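PDB 2OG5: putative oxygenase from Streptomyces coelicolor, which hydroxylates L-asparagine at C3 to (2S,3S)-3-hydroxyasparagine, using iron(II), 2-oxoglutarate and O2, in the biosynthesis of calcium-dependent antibiotic. Local coordinates for residues 208-213 against 308-313; 178-183 against 262-267; 217-222 against 280-285. All coordinates share one frame; numbering follows the deposited sequence.

Interaction 1 of 3, residues 208-213 against 308-313; sequences RTACVR and VTVHGR. With NA (sodium ion), chain B.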
ATOM      1  N   ARG A 208      -3.994   9.350   4.236  1.00 18.73           N
ATOM      2  CA  ARG A 208      -5.330   9.674   3.745  1.00 19.16           C
ATOM      3  C   ARG A 208      -5.742   8.639   2.712  1.00 18.87           C
ATOM      4  O   ARG A 208      -4.966   8.337   1.800  1.00 19.05           O
ATOM      5  CB  ARG A 208      -5.367  11.067   3.116  1.00 19.47           C
ATOM      6  CG  ARG A 208      -4.928  12.210   4.050  1.00 20.29           C
ATOM      7  CD  ARG A 208      -5.420  13.546   3.511  1.00 20.81           C
ATOM      8  NE  ARG A 208      -6.841  13.765   3.790  1.00 22.00           N
ATOM      9  CZ  ARG A 208      -7.636  14.586   3.098  1.00 22.45           C
ATOM     10  NH1 ARG A 208      -7.180  15.266   2.057  1.00 21.60           N
ATOM     11  NH2 ARG A 208      -8.900  14.732   3.451  1.00 24.05           N
ATOM     12  N   THR A 209      -6.942   8.082   2.859  1.00 18.24           N
ATOM     13  CA  THR A 209      -7.478   7.131   1.866  1.00 18.15           C
ATOM     14  C   THR A 209      -8.848   7.609   1.388  1.00 18.25           C
ATOM     15  O   THR A 209      -9.660   8.051   2.191  1.00 18.23           O
ATOM     16  CB  THR A 209      -7.574   5.694   2.437  1.00 18.52           C
ATOM     17  OG1 THR A 209      -8.459   5.661   3.557  1.00 19.51           O
ATOM     18  CG2 THR A 209      -6.193   5.199   2.868  1.00 18.64           C
ATOM     19  N   ALA A 210      -9.096   7.536   0.081  1.00 17.86           N
ATOM     20  CA  ALA A 210     -10.398   7.923  -0.475  1.00 18.52           C
ATOM     21  C   ALA A 210     -10.871   6.902  -1.500  1.00 18.71           C
ATOM     22  O   ALA A 210     -10.146   6.568  -2.430  1.00 19.41           O
ATOM     23  CB  ALA A 210     -10.315   9.290  -1.106  1.00 19.00           C
ATOM     24  N   CYS A 211     -12.098   6.427  -1.328  1.00 19.22           N
ATOM     25  CA  CYS A 211     -12.626   5.331  -2.132  1.00 18.89           C
ATOM     26  C   CYS A 211     -13.592   5.844  -3.174  1.00 19.21           C
ATOM     27  O   CYS A 211     -14.455   6.688  -2.878  1.00 18.83           O
ATOM     28  CB  CYS A 211     -13.310   4.317  -1.217  1.00 19.37           C
ATOM     29  SG  CYS A 211     -13.851   2.791  -2.018  1.00 19.49           S
ATOM     30  N   VAL A 212     -13.457   5.331  -4.392  1.00 19.02           N
ATOM     31  CA  VAL A 212     -14.377   5.674  -5.482  1.00 19.26           C
ATOM     32  C   VAL A 212     -15.837   5.372  -5.109  1.00 19.47           C
ATOM     33  O   VAL A 212     -16.750   6.031  -5.617  1.00 19.97           O
ATOM     34  CB  VAL A 212     -14.006   4.954  -6.800  1.00 19.36           C
ATOM     35  CG1 VAL A 212     -14.269   3.459  -6.707  1.00 19.52           C
ATOM     36  CG2 VAL A 212     -14.764   5.568  -7.988  1.00 20.08           C
ATOM     37  N   ARG A 213     -16.065   4.417  -4.207  1.00 19.22           N
ATOM     38  CA  ARG A 213     -17.431   4.092  -3.747  1.00 19.79           C
ATOM     39  C   ARG A 213     -18.114   5.237  -2.988  1.00 20.08           C
ATOM     40  O   ARG A 213     -19.341   5.375  -3.045  1.00 20.52           O
ATOM     41  CB  ARG A 213     -17.437   2.837  -2.869  1.00 19.33           C
ATOM     42  CG  ARG A 213     -17.057   1.580  -3.626  1.00 18.94           C
ATOM     43  CD  ARG A 213     -16.928   0.351  -2.741  1.00 19.86           C
ATOM     44  NE  ARG A 213     -16.624  -0.790  -3.600  1.00 19.31           N
ATOM     45  CZ  ARG A 213     -15.777  -1.778  -3.309  1.00 19.80           C
ATOM     46  NH1 ARG A 213     -15.135  -1.826  -2.161  1.00 19.09           N
ATOM     47  NH2 ARG A 213     -15.575  -2.738  -4.195  1.00 21.00           N
ATOM     48  N   VAL A 308      -9.868   0.257  -5.862  1.00 18.10           N
ATOM     49  CA  VAL A 308     -10.991   1.168  -5.626  1.00 18.29           C
ATOM     50  C   VAL A 308     -10.647   2.382  -4.761  1.00 18.00           C
ATOM     51  O   VAL A 308     -11.462   3.295  -4.637  1.00 17.23           O
ATOM     52  CB  VAL A 308     -12.200   0.444  -4.994  1.00 18.42           C
ATOM     53  CG1 VAL A 308     -12.819  -0.530  -5.984  1.00 20.11           C
ATOM     54  CG2 VAL A 308     -11.816  -0.246  -3.693  1.00 18.75           C
ATOM     55  N   THR A 309      -9.448   2.413  -4.189  1.00 17.92           N
ATOM     56  CA  THR A 309      -9.088   3.436  -3.219  1.00 18.22           C
ATOM     57  C   THR A 309      -7.748   4.053  -3.560  1.00 18.14           C
ATOM     58  O   THR A 309      -6.777   3.325  -3.785  1.00 18.54           O
ATOM     59  CB  THR A 309      -9.069   2.819  -1.806  1.00 18.26           C
ATOM     60  OG1 THR A 309     -10.385   2.352  -1.513  1.00 21.30           O
ATOM     61  CG2 THR A 309      -8.655   3.820  -0.720  1.00 17.43           C
ATOM     62  N   VAL A 310      -7.722   5.384  -3.612  1.00 17.98           N
ATOM     63  CA  VAL A 310      -6.497   6.161  -3.731  1.00 18.26           C
ATOM     64  C   VAL A 310      -5.990   6.542  -2.349  1.00 18.25           C
ATOM     65  O   VAL A 310      -6.750   6.554  -1.380  1.00 18.14           O
ATOM     66  CB  VAL A 310      -6.707   7.437  -4.566  1.00 17.84           C
ATOM     67  CG1 VAL A 310      -7.109   7.087  -6.003  1.00 17.77           C
ATOM     68  CG2 VAL A 310      -7.774   8.368  -3.939  1.00 18.46           C
ATOM     69  N   HIS A 311      -4.697   6.829  -2.246  1.00 18.64           N
ATOM     70  CA  HIS A 311      -4.154   7.287  -0.968  1.00 19.29           C
ATOM     71  C   HIS A 311      -3.193   8.439  -1.159  1.00 19.38           C
ATOM     72  O   HIS A 311      -2.660   8.678  -2.245  1.00 19.02           O
ATOM     73  CB  HIS A 311      -3.492   6.134  -0.203  1.00 20.02           C
ATOM     74  CG  HIS A 311      -2.229   5.637  -0.826  1.00 22.22           C
ATOM     75  ND1 HIS A 311      -2.217   4.727  -1.864  1.00 24.65           N
ATOM     76  CD2 HIS A 311      -0.931   5.920  -0.555  1.00 25.19           C
ATOM     77  CE1 HIS A 311      -0.967   4.469  -2.202  1.00 25.65           C
ATOM     78  NE2 HIS A 311      -0.168   5.183  -1.430  1.00 27.19           N
ATOM     79  N   GLY A 312      -3.005   9.159  -0.061  1.00 20.31           N
ATOM     80  CA  GLY A 312      -2.086  10.280   0.024  1.00 20.08           C
ATOM     81  C   GLY A 312      -1.639  10.443   1.462  1.00 20.06           C
ATOM     82  O   GLY A 312      -1.821   9.551   2.290  1.00 19.73           O
ATOM     83  N   ARG A 313      -1.016  11.571   1.753  1.00 19.95           N
ATOM     84  CA  ARG A 313      -0.448  11.803   3.065  1.00 20.95           C
ATOM     85  C   ARG A 313      -0.332  13.287   3.300  1.00 20.75           C
ATOM     86  O   ARG A 313       0.053  14.032   2.403  1.00 21.17           O
ATOM     87  CB  ARG A 313       0.944  11.181   3.186  1.00 21.56           C
ATOM     88  CG  ARG A 313       1.347  10.968   4.642  1.00 22.49           C
ATOM     89  CD  ARG A 313       2.771  11.401   4.972  1.00 23.68           C
ATOM     90  NE  ARG A 313       3.692  11.176   3.869  1.00 25.57           N
ATOM     91  CZ  ARG A 313       4.181  12.130   3.075  1.00 27.09           C
ATOM     92  NH1 ARG A 313       3.857  13.417   3.245  1.00 27.36           N
ATOM     93  NH2 ARG A 313       4.994  11.791   2.082  1.00 28.14           N
TER
HETATM   94 NA    NA B 401       1.576   5.264  -2.605  1.00 21.57          NA
HETATM   95  O   HOH W   1       3.341   5.488  -3.420  1.00 34.03           O
HETATM   96  O   HOH W   2       2.474   6.411  -1.180  1.00 38.42           O
HETATM   97  O   HOH W   3       2.498   3.922  -0.648  1.00 30.98           O
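The distal histidine of the iron site, His311, is delivered by an antiparallel strand pair in which Arg208 to Cys211 run against Thr309 to Gly312. The pairing alternates strictly. Arg208 with Gly312 and Ala210 with Val310 are hydrogen-bonded pairs, each joined by two backbone bonds; Gly312 N to Arg208 O measures 2.8 Å. Thr209 with His311 and Cys211 with Thr309 are the non-hydrogen-bonded pairs, and there the CA atoms close to 4.4 Å for Thr209 and His311. Arg208 N reaches Gly312 O from above the carbonyl plane, 52° out of it, although the N-H...O angle is nearly straight (174°). The ladder ends where Val212 N donates to Val308 O at 2.9 Å, just as the first strand turns into helix 212-215.

Side chains sort by face, as expected of the minor sheet of the jelly roll, in which strand 309-313 lies between 207-211 and 176-179. Ala210 and Val310 share one face with Arg208, where CB of Ala210 meets CG2 of Val310 at 3.9 Å and Phe287 of helix 274-290 packs on both. Thr209, Cys211, Thr309 and His311 occupy the other. With CG of His311 set between its backbone N and carbonyl carbon (chi1 69°), the ring swings away from Thr209 and NE2 binds sodium at 2.1 Å. His179 and Glu181 complete the protein ligands, the same three residues that bind iron.

At the helix end, Cys211 is the N-cap: its SG, anti to the backbone N, accepts from Arg213 N at 3.5 Å. Val308 fits beside this turn, CG2 touching SG of Cys211 and CG1 lying 3.9 Å above the guanidinium plane of Arg213, whose NE forms a salt bridge with Asp259 and whose NH1 donates to Gly95 O.

Interaction 2 of 3, residues 178-183 against 262-267; sequences FHNENA and LRVDLA. With NA (sodium ion), chain B.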
ATOM      1  N   PHE A 178      -3.161  12.453  -3.846  1.00 20.19           N
ATOM      2  CA  PHE A 178      -3.905  11.197  -4.006  1.00 19.96           C
ATOM      3  C   PHE A 178      -3.530  10.445  -5.271  1.00 19.57           C
ATOM      4  O   PHE A 178      -3.446  11.028  -6.353  1.00 19.22           O
ATOM      5  CB  PHE A 178      -5.417  11.450  -4.032  1.00 19.58           C
ATOM      6  CG  PHE A 178      -6.002  11.781  -2.686  1.00 20.02           C
ATOM      7  CD1 PHE A 178      -6.028  10.843  -1.659  1.00 19.38           C
ATOM      8  CD2 PHE A 178      -6.557  13.035  -2.456  1.00 20.09           C
ATOM      9  CE1 PHE A 178      -6.581  11.163  -0.418  1.00 20.12           C
ATOM     10  CE2 PHE A 178      -7.111  13.354  -1.220  1.00 19.93           C
ATOM     11  CZ  PHE A 178      -7.130  12.418  -0.210  1.00 19.78           C
ATOM     12  N   HIS A 179      -3.348   9.133  -5.123  1.00 18.74           N
ATOM     13  CA  HIS A 179      -3.019   8.271  -6.245  1.00 19.20           C
ATOM     14  C   HIS A 179      -3.318   6.814  -5.929  1.00 19.02           C
ATOM     15  O   HIS A 179      -3.296   6.393  -4.770  1.00 19.05           O
ATOM     16  CB  HIS A 179      -1.535   8.406  -6.609  1.00 19.90           C
ATOM     17  CG  HIS A 179      -0.604   7.990  -5.512  1.00 21.21           C
ATOM     18  ND1 HIS A 179      -0.333   8.784  -4.415  1.00 22.32           N
ATOM     19  CD2 HIS A 179       0.111   6.854  -5.335  1.00 24.43           C
ATOM     20  CE1 HIS A 179       0.505   8.153  -3.613  1.00 23.57           C
ATOM     21  NE2 HIS A 179       0.791   6.979  -4.147  1.00 24.54           N
ATOM     22  N   ASN A 180      -3.589   6.054  -6.986  1.00 18.70           N
ATOM     23  CA  ASN A 180      -3.456   4.600  -6.938  1.00 18.78           C
ATOM     24  C   ASN A 180      -1.969   4.293  -7.045  1.00 18.85           C
ATOM     25  O   ASN A 180      -1.256   4.955  -7.806  1.00 18.87           O
ATOM     26  CB  ASN A 180      -4.191   3.928  -8.103  1.00 18.99           C
ATOM     27  CG  ASN A 180      -5.700   4.114  -8.035  1.00 19.12           C
ATOM     28  OD1 ASN A 180      -6.283   4.773  -8.889  1.00 18.59           O
ATOM     29  ND2 ASN A 180      -6.337   3.518  -7.028  1.00 19.54           N
ATOM     30  N   GLU A 181      -1.503   3.325  -6.266  1.00 19.64           N
ATOM     31  CA  GLU A 181      -0.104   2.916  -6.316  1.00 20.31           C
ATOM     32  C   GLU A 181       0.237   2.375  -7.701  1.00 19.87           C
ATOM     33  O   GLU A 181      -0.442   1.487  -8.205  1.00 18.66           O
ATOM     34  CB  GLU A 181       0.171   1.845  -5.262  1.00 20.99           C
ATOM     35  CG  GLU A 181       1.645   1.608  -5.004  1.00 22.47           C
ATOM     36  CD  GLU A 181       2.318   2.782  -4.353  1.00 29.00           C
ATOM     37  OE1 GLU A 181       1.619   3.589  -3.706  1.00 31.40           O
ATOM     38  OE2 GLU A 181       3.555   2.934  -4.506  1.00 34.53           O
ATOM     39  N   ASN A 182       1.294   2.921  -8.295  1.00 20.38           N
ATOM     40  CA  ASN A 182       1.812   2.493  -9.588  1.00 20.96           C
ATOM     41  C   ASN A 182       0.696   2.421 -10.623  1.00 20.56           C
ATOM     42  O   ASN A 182       0.567   1.439 -11.354  1.00 21.31           O
ATOM     43  CB  ASN A 182       2.569   1.149  -9.478  1.00 21.95           C
ATOM     44  CG  ASN A 182       3.791   1.232  -8.557  1.00 25.75           C
ATOM     45  OD1 ASN A 182       4.282   0.210  -8.045  1.00 31.48           O
ATOM     46  ND2 ASN A 182       4.281   2.445  -8.332  1.00 28.93           N
ATOM     47  N   ALA A 183      -0.093   3.498 -10.693  1.00 20.73           N
ATOM     48  CA  ALA A 183      -1.277   3.565 -11.546  1.00 20.98           C
ATOM     49  C   ALA A 183      -0.978   3.231 -13.008  1.00 21.44           C
ATOM     50  O   ALA A 183      -1.809   2.636 -13.695  1.00 22.14           O
ATOM     51  CB  ALA A 183      -1.940   4.956 -11.444  1.00 20.96           C
ATOM     52  N   LEU A 262     -10.809   2.010 -10.306  1.00 18.45           N
ATOM     53  CA  LEU A 262     -10.214   3.190 -10.944  1.00 19.09           C
ATOM     54  C   LEU A 262      -8.700   3.124 -11.042  1.00 19.19           C
ATOM     55  O   LEU A 262      -8.052   2.312 -10.383  1.00 18.76           O
ATOM     56  CB  LEU A 262     -10.659   4.483 -10.263  1.00 19.29           C
ATOM     57  CG  LEU A 262      -9.899   4.967  -9.037  1.00 19.30           C
ATOM     58  CD1 LEU A 262     -10.441   6.348  -8.664  1.00 19.80           C
ATOM     59  CD2 LEU A 262     -10.035   3.975  -7.878  1.00 19.44           C
ATOM     60  N   ARG A 263      -8.159   3.983 -11.894  1.00 19.70           N
ATOM     61  CA  ARG A 263      -6.735   4.046 -12.157  1.00 20.18           C
ATOM     62  C   ARG A 263      -6.388   5.518 -12.372  1.00 19.50           C
ATOM     63  O   ARG A 263      -6.693   6.088 -13.427  1.00 19.90           O
ATOM     64  CB  ARG A 263      -6.416   3.204 -13.391  1.00 20.55           C
ATOM     65  CG  ARG A 263      -4.957   3.100 -13.730  1.00 22.13           C
ATOM     66  CD  ARG A 263      -4.744   2.095 -14.843  1.00 25.01           C
ATOM     67  NE  ARG A 263      -4.911   2.691 -16.153  1.00 29.60           N
ATOM     68  CZ  ARG A 263      -3.914   3.043 -16.971  1.00 33.18           C
ATOM     69  NH1 ARG A 263      -2.637   2.898 -16.625  1.00 34.54           N
ATOM     70  NH2 ARG A 263      -4.200   3.559 -18.152  1.00 33.46           N
ATOM     71  N   VAL A 264      -5.799   6.147 -11.358  1.00 19.13           N
ATOM     72  CA  VAL A 264      -5.482   7.566 -11.438  1.00 19.69           C
ATOM     73  C   VAL A 264      -4.342   7.934 -10.496  1.00 20.31           C
ATOM     74  O   VAL A 264      -4.166   7.319  -9.446  1.00 19.83           O
ATOM     75  CB  VAL A 264      -6.734   8.441 -11.126  1.00 19.75           C
ATOM     76  CG1 VAL A 264      -7.097   8.393  -9.643  1.00 20.14           C
ATOM     77  CG2 VAL A 264      -6.541   9.892 -11.605  1.00 19.74           C
ATOM     78  N   ASP A 265      -3.563   8.930 -10.905  1.00 20.86           N
ATOM     79  CA  ASP A 265      -2.551   9.531 -10.038  1.00 21.55           C
ATOM     80  C   ASP A 265      -2.683  11.025 -10.244  1.00 22.13           C
ATOM     81  O   ASP A 265      -2.421  11.507 -11.339  1.00 22.05           O
ATOM     82  CB  ASP A 265      -1.163   9.025 -10.432  1.00 21.61           C
ATOM     83  CG  ASP A 265      -0.062   9.552  -9.536  1.00 22.31           C
ATOM     84  OD1 ASP A 265      -0.140  10.716  -9.114  1.00 23.17           O
ATOM     85  OD2 ASP A 265       0.890   8.791  -9.267  1.00 25.35           O
ATOM     86  N   LEU A 266      -3.139  11.752  -9.226  1.00 22.76           N
ATOM     87  CA  LEU A 266      -3.433  13.179  -9.419  1.00 24.30           C
ATOM     88  C   LEU A 266      -2.171  14.009  -9.672  1.00 25.25           C
ATOM     89  O   LEU A 266      -2.272  15.138 -10.152  1.00 26.30           O
ATOM     90  CB  LEU A 266      -4.291  13.739  -8.281  1.00 24.72           C
ATOM     91  CG  LEU A 266      -5.755  13.274  -8.353  1.00 26.56           C
ATOM     92  CD1 LEU A 266      -6.484  13.639  -7.088  1.00 30.69           C
ATOM     93  CD2 LEU A 266      -6.473  13.866  -9.551  1.00 28.93           C
ATOM     94  N   ALA A 267      -0.997  13.441  -9.407  1.00 25.97           N
ATOM     95  CA  ALA A 267       0.278  14.087  -9.729  1.00 26.83           C
ATOM     96  C   ALA A 267       0.759  13.769 -11.140  1.00 27.81           C
ATOM     97  O   ALA A 267       1.302  14.644 -11.814  1.00 29.55           O
ATOM     98  CB  ALA A 267       1.350  13.696  -8.719  1.00 26.99           C
TER
HETATM   99 NA    NA B 401       1.576   5.264  -2.605  1.00 21.57          NA
HETATM  100  O   HOH W   4       0.899   6.125  -9.281  1.00 23.78           O
HETATM  101  O   HOH W   1       3.341   5.488  -3.420  1.00 34.03           O
HETATM  102  O   HOH W   2       2.474   6.411  -1.180  1.00 38.42           O
HETATM  103  O   HOH W   3       2.498   3.922  -0.648  1.00 30.98           O
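His179 and Asp265 meet at a single backbone bridge, their CA atoms 4.0 Å apart, immediately beside the facial metal site. His179 and Glu181 are the first two members of the HxD/E...H facial triad of iron(II)/2-oxoglutarate oxygenases of jelly-roll fold, here with glutamate. Sodium occupies the site, held by NE2 of His179 at 2.4 Å and OE1 of Glu181 at 2.0 Å, with His311 and three waters around it. Across the contact the Asp265 carboxylate runs alongside the His179 side chain in the same direction, its plane 25° from that of the imidazole; CG of Asp265 touches CB of His179 at 3.5 Å. The bond from ND1 of His179 to Thr177 O, together with the metal at NE2, fixes how the ring is rotated.

Farther out, the backbone on both sides of His179 is held. Phe178 O receives Leu266 N, and Asn180 N donates to Val264 O at 2.8 Å, nearly head-on to the carbonyl. Asn180 then returns a side-chain bond: its CG stands anti to the carbonyl carbon (chi1 -66°), directing OD1 to Val264 N at 2.9 Å, in the amide plane and on a lone pair. This amide thus takes the place of a backbone carbonyl in the pairing, while CD2 of Leu262 lies against ND2 of Asn180.

Outermost is the turn from Asn180 to Ala183. Arg263 bends at chi3 (86°), curling its CG and CD round Ala183 O, to which NH1 donates at 3.1 Å from near the edge of the guanidinium. Between this turn and Asp265, one water donates to Asn180 O and to Asp265 OD2 and accepts from Ala183 N, while Asp265 OD1 closes an Asx turn with Ala267 N.

Interaction 3 of 3, residues 217-222 against 280-285; sequences PLLSDS and LRELQA
Two hydrogen bonds tie Ser220 to Glu282, Ser220 giving one donor to each carboxylate oxygen. Ser220 N reaches OE2 of Glu282 at 2.9 Å, on the syn side but 22° out of the carboxylate plane, whereas the hydroxyl OG of Ser220 donates to OE1 of Glu282 at 2.8 Å along its syn lone pair. The two donors thus enter from the side on which the oxygens face each other, and this two-point grip should limit rotation of the carboxylate. Glu282 can reach so far from helix 274-290 because its chain is fully stretched, CG anti to the backbone N (chi1 -167°) and CD anti beyond it. OE1 of Glu282 has a second partner in Thr223 OG1, from the first turn of helix 221-227.

Water adds a further link. One molecule donates both to OE2 of Glu282, at 2.9 Å, and to Leu218 O, so that the same carboxylate oxygen is connected to the chain on the N-terminal side of Ser220 as well.

Van der Waals packing is slighter. The Leu219 and Glu282 side chains pass alongside one another, running oppositely, with CD2 of Leu219 4.2 Å from CG of Glu282. The apolar contact proper is made by the other branch, CD1 of Leu219, which meets CD1 of Leu283 at 4.2 Å in an oblique approach. Val224 and Leu227 pack on Leu219 from the following helix.

Ser220 is the N-cap of helix 221-227, and the motif is a capped helix N-terminus whose capping residue is itself held from outside the helix, by a carboxylate of helix 274-290.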
ATOM      1  N   PRO A 217     -21.299   8.427  -6.444  1.00 23.58           N
ATOM      2  CA  PRO A 217     -22.672   8.972  -6.411  1.00 23.83           C
ATOM      3  C   PRO A 217     -22.765  10.495  -6.279  1.00 24.09           C
ATOM      4  O   PRO A 217     -23.841  11.053  -6.499  1.00 24.96           O
ATOM      5  CB  PRO A 217     -23.293   8.313  -5.169  1.00 24.12           C
ATOM      6  CG  PRO A 217     -22.387   7.196  -4.803  1.00 24.87           C
ATOM      7  CD  PRO A 217     -21.024   7.580  -5.270  1.00 23.82           C
ATOM      8  N   LEU A 218     -21.665  11.155  -5.919  1.00 23.80           N
ATOM      9  CA  LEU A 218     -21.652  12.611  -5.725  1.00 24.10           C
ATOM     10  C   LEU A 218     -21.168  13.394  -6.952  1.00 24.01           C
ATOM     11  O   LEU A 218     -21.351  14.616  -7.026  1.00 24.24           O
ATOM     12  CB  LEU A 218     -20.756  12.964  -4.537  1.00 24.39           C
ATOM     13  CG  LEU A 218     -20.977  12.188  -3.236  1.00 25.68           C
ATOM     14  CD1 LEU A 218     -19.948  12.599  -2.193  1.00 27.03           C
ATOM     15  CD2 LEU A 218     -22.397  12.395  -2.720  1.00 27.13           C
ATOM     16  N   LEU A 219     -20.544  12.713  -7.905  1.00 23.77           N
ATOM     17  CA  LEU A 219     -19.971  13.375  -9.076  1.00 23.72           C
ATOM     18  C   LEU A 219     -21.044  13.783 -10.078  1.00 23.93           C
ATOM     19  O   LEU A 219     -22.059  13.101 -10.213  1.00 23.54           O
ATOM     20  CB  LEU A 219     -18.975  12.449  -9.769  1.00 23.92           C
ATOM     21  CG  LEU A 219     -17.774  12.018  -8.934  1.00 23.49           C
ATOM     22  CD1 LEU A 219     -16.950  11.020  -9.717  1.00 22.71           C
ATOM     23  CD2 LEU A 219     -16.947  13.232  -8.541  1.00 23.53           C
ATOM     24  N   SER A 220     -20.795  14.876 -10.795  1.00 24.23           N
ATOM     25  CA  SER A 220     -21.722  15.344 -11.821  1.00 24.44           C
ATOM     26  C   SER A 220     -21.692  14.419 -13.033  1.00 24.51           C
ATOM     27  O   SER A 220     -20.689  13.747 -13.301  1.00 24.57           O
ATOM     28  CB  SER A 220     -21.396  16.785 -12.234  1.00 24.56           C
ATOM     29  OG  SER A 220     -20.158  16.883 -12.916  1.00 24.93           O
ATOM     30  N   ASP A 221     -22.801  14.380 -13.765  1.00 24.61           N
ATOM     31  CA  ASP A 221     -22.915  13.513 -14.932  1.00 24.93           C
ATOM     32  C   ASP A 221     -21.799  13.749 -15.947  1.00 24.63           C
ATOM     33  O   ASP A 221     -21.265  12.796 -16.513  1.00 24.18           O
ATOM     34  CB  ASP A 221     -24.276  13.699 -15.616  1.00 25.46           C
ATOM     35  CG  ASP A 221     -25.426  13.055 -14.843  1.00 27.20           C
ATOM     36  OD1 ASP A 221     -25.172  12.251 -13.923  1.00 30.42           O
ATOM     37  OD2 ASP A 221     -26.595  13.356 -15.170  1.00 31.60           O
ATOM     38  N   SER A 222     -21.458  15.013 -16.176  1.00 24.44           N
ATOM     39  CA  SER A 222     -20.408  15.371 -17.132  1.00 24.26           C
ATOM     40  C   SER A 222     -19.050  14.835 -16.678  1.00 23.96           C
ATOM     41  O   SER A 222     -18.266  14.359 -17.499  1.00 23.54           O
ATOM     42  CB  SER A 222     -20.350  16.894 -17.353  1.00 24.63           C
ATOM     43  OG  SER A 222     -20.187  17.617 -16.142  1.00 25.08           O
ATOM     44  N   LEU A 280     -10.954  15.690 -13.483  1.00 21.17           N
ATOM     45  CA  LEU A 280      -9.912  15.459 -12.473  1.00 21.60           C
ATOM     46  C   LEU A 280      -9.996  16.446 -11.312  1.00 21.67           C
ATOM     47  O   LEU A 280      -9.757  16.072 -10.161  1.00 21.69           O
ATOM     48  CB  LEU A 280      -8.516  15.534 -13.091  1.00 21.64           C
ATOM     49  CG  LEU A 280      -8.138  14.396 -14.036  1.00 22.02           C
ATOM     50  CD1 LEU A 280      -6.765  14.657 -14.634  1.00 23.25           C
ATOM     51  CD2 LEU A 280      -8.181  13.029 -13.350  1.00 23.39           C
ATOM     52  N   ARG A 281     -10.316  17.706 -11.612  1.00 21.93           N
ATOM     53  CA  ARG A 281     -10.480  18.701 -10.564  1.00 22.05           C
ATOM     54  C   ARG A 281     -11.657  18.338  -9.657  1.00 21.73           C
ATOM     55  O   ARG A 281     -11.540  18.411  -8.437  1.00 21.29           O
ATOM     56  CB  ARG A 281     -10.649  20.099 -11.156  1.00 22.19           C
ATOM     57  CG  ARG A 281      -9.353  20.663 -11.722  1.00 23.00           C
ATOM     58  CD  ARG A 281      -9.459  22.145 -12.031  1.00 24.64           C
ATOM     59  NE  ARG A 281     -10.376  22.424 -13.128  1.00 27.40           N
ATOM     60  CZ  ARG A 281     -10.037  22.498 -14.418  1.00 27.54           C
ATOM     61  NH1 ARG A 281      -8.781  22.310 -14.820  1.00 28.59           N
ATOM     62  NH2 ARG A 281     -10.975  22.762 -15.317  1.00 28.53           N
ATOM     63  N   GLU A 282     -12.778  17.915 -10.240  1.00 21.57           N
ATOM     64  CA  GLU A 282     -13.935  17.539  -9.424  1.00 21.95           C
ATOM     65  C   GLU A 282     -13.662  16.268  -8.624  1.00 21.75           C
ATOM     66  O   GLU A 282     -14.076  16.151  -7.464  1.00 21.51           O
ATOM     67  CB  GLU A 282     -15.206  17.363 -10.272  1.00 21.91           C
ATOM     68  CG  GLU A 282     -16.466  17.279  -9.398  1.00 22.61           C
ATOM     69  CD  GLU A 282     -17.746  17.004 -10.160  1.00 23.65           C
ATOM     70  OE1 GLU A 282     -17.813  17.303 -11.372  1.00 25.56           O
ATOM     71  OE2 GLU A 282     -18.699  16.491  -9.529  1.00 26.48           O
ATOM     72  N   LEU A 283     -12.978  15.310  -9.242  1.00 21.90           N
ATOM     73  CA  LEU A 283     -12.623  14.071  -8.562  1.00 21.97           C
ATOM     74  C   LEU A 283     -11.736  14.350  -7.352  1.00 21.84           C
ATOM     75  O   LEU A 283     -12.006  13.855  -6.257  1.00 22.25           O
ATOM     76  CB  LEU A 283     -11.929  13.128  -9.538  1.00 21.98           C
ATOM     77  CG  LEU A 283     -11.604  11.723  -9.034  1.00 21.71           C
ATOM     78  CD1 LEU A 283     -12.875  10.962  -8.704  1.00 22.25           C
ATOM     79  CD2 LEU A 283     -10.774  10.970 -10.070  1.00 22.57           C
ATOM     80  N   GLN A 284     -10.699  15.163  -7.545  1.00 22.32           N
ATOM     81  CA  GLN A 284      -9.823  15.579  -6.444  1.00 21.81           C
ATOM     82  C   GLN A 284     -10.610  16.225  -5.307  1.00 21.54           C
ATOM     83  O   GLN A 284     -10.383  15.916  -4.132  1.00 21.17           O
ATOM     84  CB  GLN A 284      -8.726  16.529  -6.950  1.00 23.09           C
ATOM     85  CG  GLN A 284      -7.929  17.309  -5.858  1.00 24.16           C
ATOM     86  CD  GLN A 284      -7.173  16.437  -4.867  1.00 29.20           C
ATOM     87  OE1 GLN A 284      -6.844  15.291  -5.152  1.00 32.53           O
ATOM     88  NE2 GLN A 284      -6.886  16.992  -3.685  1.00 29.98           N
ATOM     89  N   ALA A 285     -11.528  17.129  -5.650  1.00 21.01           N
ATOM     90  CA  ALA A 285     -12.352  17.796  -4.643  1.00 21.09           C
ATOM     91  C   ALA A 285     -13.137  16.811  -3.786  1.00 20.66           C
ATOM     92  O   ALA A 285     -13.182  16.958  -2.567  1.00 20.59           O
ATOM     93  CB  ALA A 285     -13.305  18.790  -5.307  1.00 20.72           C
TER
HETATM   94  O   HOH W   5     -21.023  17.500  -8.067  1.00 42.16           O

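In the fold
Interactions 1 and 2 belong to the buried heart of the fold and share the smaller sheet: 309-313 and 176-179 are neighbouring strands, joined by a probable hydrogen bond from His311 N to His179 O, and the two interactions together hold all three protein ligands of the metal, Glu181 from the loop just past strand 176-179. Interaction 1 is regular strand pairing; interaction 2, at the sheet margin, replaces part of such pairing with side-chain amide, guanidinium and water bonds. Interaction 3 is partly buried, its centre about 24 Å from the centre of the chain, and there a carboxylate, probably charged, takes both direct hydrogen bonds. Helix 274-290 connects it inward, Leu280 and Gln284 packing on Val264 and Leu266 of interaction 2.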